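PDB 5D2J: 4-oxalocrotonate decarboxylase NahK from Pseudomonas putida, which catalyses the decarboxylation of (3E)-2-oxohex-3-enedioate (4-oxalocrotonate) to 2-oxopent-4-enoate and CO2 in the breakdown of aromatic hydrocarbons. Local coordinates for the hexanedioic acid site. Coordinates in Å, arbitrary orientation; residue numbers count along the deposited sequence, not the author numbering.

The hexanedioic acid site. Residues 69-72, 77, 114, 116, 147, 149, 151, 158, 163, 168-169. With 0L1 (hexanedioic acid), chain B; MG (magnesium ion), chain C.
Like other members of the hydratase/decarboxylase family, which share the fumarylacetoacetate hydrolase fold, this enzyme holds its magnesium on three glutamates at one end of the active-site pocket. Hexanedioic acid (adipate), a saturated dicarboxylate of the substrate's length, lies almost wholly buried with one carboxylate on the metal. Glu114 and Glu116 from strand 112-121 and Glu147 from strand 139-149 form the floor, their chains extended beyond CG so that one oxygen of each tip reaches the ion. Ligand O2, at 2.2 Å from MG, and two waters complete a near-octahedral shell; hard carboxylate oxygens suit magnesium. The other oxygen of that carboxylate, O1, meets metal-bound water 2.

Lys69 fills one side. Its CG sits in the crowded position between backbone N and carbonyl carbon (chi1 48°), and further bends fold the chain so that NZ donates a hydrogen bond to O2, reinforced by a salt bridge, at 2.9 Å. NZ also donates to the syn lone pair of Glu147 OE2 and, at 3.0 Å, to Ala168 O from above the carbonyl plane. This cluster of carboxylates probably keeps the amine charged. An alanine here would remove the amine shared by O2, Glu147 OE2 and Ala168 O, and would probably loosen the hold on the metal-bound carboxylate and on the Glu147 tip.

Side-chain-free Gly71 lets strand 65-71 pass close over this carboxylate, its CA 3.6 Å from C2, and the Leu72 backbone, with N 3.6 Å from O1, continues that wall. Across the ligand, the branched Ile149 forms the opposite wall, with CG2 directed towards O2. Val163 CG1 lies 3.8 Å from C5, lining the methylene chain, while CG2 packs on a face of the Phe158 ring near its rim. That ring is the lid of the far end, set obliquely, its outermost carbon CZ 3.8 Å from C7. There Ser169 OG, small enough to fit beside the chain, donates to O4 at 2.7 Å, and water 3 links O4 to Ser151 N. The long but poorly ordered Lys77 makes a loose salt bridge to O3, so the pocket is probably least firmly closed at this distal end.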
loop_
_atom_site.group_PDB
_atom_site.type_symbol
_atom_site.label_atom_id
_atom_site.label_comp_id
_atom_site.label_asym_id
_atom_site.label_seq_id
_atom_site.Cartn_x
_atom_site.Cartn_y
_atom_site.Cartn_z
ATOM N N LYS A 69 4.257 -0.644 -0.938
ATOM C CA LYS A 69 3.097 0.114 -1.398
ATOM C C LYS A 69 3.269 1.587 -1.088
ATOM O O LYS A 69 4.034 1.960 -0.202
ATOM C CB LYS A 69 1.784 -0.422 -0.802
ATOM C CG LYS A 69 1.767 -0.675 0.706
ATOM C CD LYS A 69 1.279 0.528 1.519
ATOM C CE LYS A 69 -0.115 1.024 1.097
ATOM N NZ LYS A 69 -1.280 0.439 1.849
ATOM N N MET A 70 2.567 2.419 -1.842
ATOM C CA MET A 70 2.556 3.850 -1.600
ATOM C C MET A 70 1.157 4.266 -1.184
ATOM O O MET A 70 0.163 3.814 -1.770
ATOM C CB MET A 70 2.982 4.603 -2.861
ATOM C CG MET A 70 4.476 4.508 -3.127
ATOM S SD MET A 70 5.412 5.624 -2.059
ATOM C CE MET A 70 5.142 7.154 -2.939
ATOM N N GLY A 71 1.080 5.125 -0.175
ATOM C CA GLY A 71 -0.196 5.638 0.294
ATOM C C GLY A 71 -0.219 7.155 0.377
ATOM O O GLY A 71 0.833 7.803 0.322
ATOM N N LEU A 72 -1.420 7.716 0.512
ATOM C CA LEU A 72 -1.611 9.165 0.505
ATOM C C LEU A 72 -1.031 9.750 -0.781
ATOM O O LEU A 72 -0.271 10.720 -0.760
ATOM C CB LEU A 72 -0.980 9.824 1.739
ATOM C CG LEU A 72 -1.307 9.194 3.097
ATOM C CD1 LEU A 72 -0.834 10.082 4.248
ATOM C CD2 LEU A 72 -2.790 8.881 3.229
ATOM N N LYS A 77 -5.607 13.610 -0.313
ATOM C CA LYS A 77 -5.201 12.710 0.759
ATOM C C LYS A 77 -4.113 13.314 1.647
ATOM O O LYS A 77 -4.210 13.253 2.873
ATOM C CB LYS A 77 -4.736 11.374 0.177
ATOM C CG LYS A 77 -5.773 10.260 0.255
ATOM C CD LYS A 77 -5.898 9.737 1.681
ATOM C CE LYS A 77 -6.721 8.454 1.748
ATOM N NZ LYS A 77 -6.691 7.830 3.108
ATOM N N GLU A 114 -9.393 -0.663 -2.628
ATOM C CA GLU A 114 -8.988 0.427 -3.520
ATOM C C GLU A 114 -8.447 -0.243 -4.763
ATOM O O GLU A 114 -7.682 -1.203 -4.653
ATOM C CB GLU A 114 -7.785 1.195 -2.961
ATOM C CG GLU A 114 -7.877 1.801 -1.587
ATOM C CD GLU A 114 -6.579 2.511 -1.208
ATOM O OE1 GLU A 114 -5.557 1.827 -0.928
ATOM O OE2 GLU A 114 -6.576 3.758 -1.210
ATOM N N GLU A 116 -5.786 -0.171 -7.822
ATOM C CA GLU A 116 -4.483 0.443 -8.053
ATOM C C GLU A 116 -3.834 -0.199 -9.267
ATOM O O GLU A 116 -4.356 -1.181 -9.811
ATOM C CB GLU A 116 -3.574 0.274 -6.823
ATOM C CG GLU A 116 -4.283 0.557 -5.498
ATOM C CD GLU A 116 -3.345 0.873 -4.347
ATOM O OE1 GLU A 116 -2.117 0.939 -4.559
ATOM O OE2 GLU A 116 -3.854 1.079 -3.221
ATOM N N GLU A 147 -6.107 -3.322 -3.655
ATOM C CA GLU A 147 -5.612 -3.421 -2.284
ATOM C C GLU A 147 -6.770 -3.582 -1.328
ATOM O O GLU A 147 -7.827 -2.983 -1.514
ATOM C CB GLU A 147 -4.796 -2.197 -1.842
ATOM C CG GLU A 147 -3.998 -2.508 -0.552
ATOM C CD GLU A 147 -3.101 -1.386 -0.054
ATOM O OE1 GLU A 147 -3.211 -0.244 -0.542
ATOM O OE2 GLU A 147 -2.284 -1.653 0.857
ATOM N N ILE A 149 -7.244 -2.517 2.330
ATOM C CA ILE A 149 -6.632 -1.779 3.439
ATOM C C ILE A 149 -7.453 -1.967 4.709
ATOM O O ILE A 149 -8.679 -2.124 4.663
ATOM C CB ILE A 149 -6.457 -0.275 3.148
ATOM C CG1 ILE A 149 -7.741 0.333 2.590
ATOM C CG2 ILE A 149 -5.271 -0.046 2.200
ATOM C CD1 ILE A 149 -7.722 1.860 2.526
ATOM N N SER A 151 -6.849 -0.496 8.548
ATOM C CA SER A 151 -6.104 0.139 9.632
ATOM C C SER A 151 -6.360 -0.583 10.941
ATOM O O SER A 151 -7.496 -0.919 11.271
ATOM C CB SER A 151 -6.524 1.600 9.770
ATOM O OG SER A 151 -5.920 2.209 10.904
ATOM N N PHE A 158 -7.119 8.024 13.553
ATOM C CA PHE A 158 -5.661 8.007 13.533
ATOM C C PHE A 158 -4.993 9.325 13.092
ATOM O O PHE A 158 -5.646 10.366 13.010
ATOM C CB PHE A 158 -5.161 6.832 12.688
ATOM C CG PHE A 158 -5.816 6.714 11.335
ATOM C CD1 PHE A 158 -5.884 7.802 10.474
ATOM C CD2 PHE A 158 -6.324 5.494 10.909
ATOM C CE1 PHE A 158 -6.471 7.685 9.225
ATOM C CE2 PHE A 158 -6.908 5.365 9.659
ATOM C CZ PHE A 158 -6.984 6.464 8.815
ATOM N N VAL A 163 -0.275 5.901 11.346
ATOM C CA VAL A 163 -0.531 5.087 10.164
ATOM C C VAL A 163 0.755 4.493 9.592
ATOM O O VAL A 163 0.787 3.316 9.212
ATOM C CB VAL A 163 -1.313 5.890 9.107
ATOM C CG1 VAL A 163 -1.341 5.166 7.762
ATOM C CG2 VAL A 163 -2.722 6.141 9.623
ATOM N N ALA A 168 1.068 1.490 7.029
ATOM C CA ALA A 168 0.149 2.122 6.089
ATOM C C ALA A 168 -1.104 1.288 5.849
ATOM O O ALA A 168 -1.602 1.247 4.724
ATOM C CB ALA A 168 0.858 2.394 4.755
ATOM N N SER A 169 -1.602 0.624 6.895
ATOM C CA SER A 169 -2.877 -0.106 6.834
ATOM C C SER A 169 -2.876 -1.321 5.894
ATOM O O SER A 169 -3.945 -1.849 5.565
ATOM C CB SER A 169 -4.023 0.829 6.440
ATOM O OG SER A 169 -4.096 1.950 7.306
HETATM O O1 0L1 B . -3.332 4.714 0.660
HETATM C C2 0L1 B . -3.036 3.659 1.289
HETATM O O2 0L1 B . -2.944 2.566 0.664
HETATM C C3 0L1 B . -2.789 3.708 2.784
HETATM C C4 0L1 B . -3.954 4.378 3.487
HETATM C C5 0L1 B . -3.728 4.316 4.982
HETATM C C6 0L1 B . -4.785 5.110 5.727
HETATM C C7 0L1 B . -6.112 4.379 5.746
HETATM O O4 0L1 B . -6.206 3.260 6.319
HETATM O O3 0L1 B . -7.136 4.894 5.210
HETATM MG MG MG C . -3.416 1.706 -1.299
HETATM O O HOH W 1 -1.387 1.630 -2.081
HETATM O O HOH W 2 -3.666 3.811 -1.721
HETATM O O HOH W 3 -8.254 1.671 6.755
#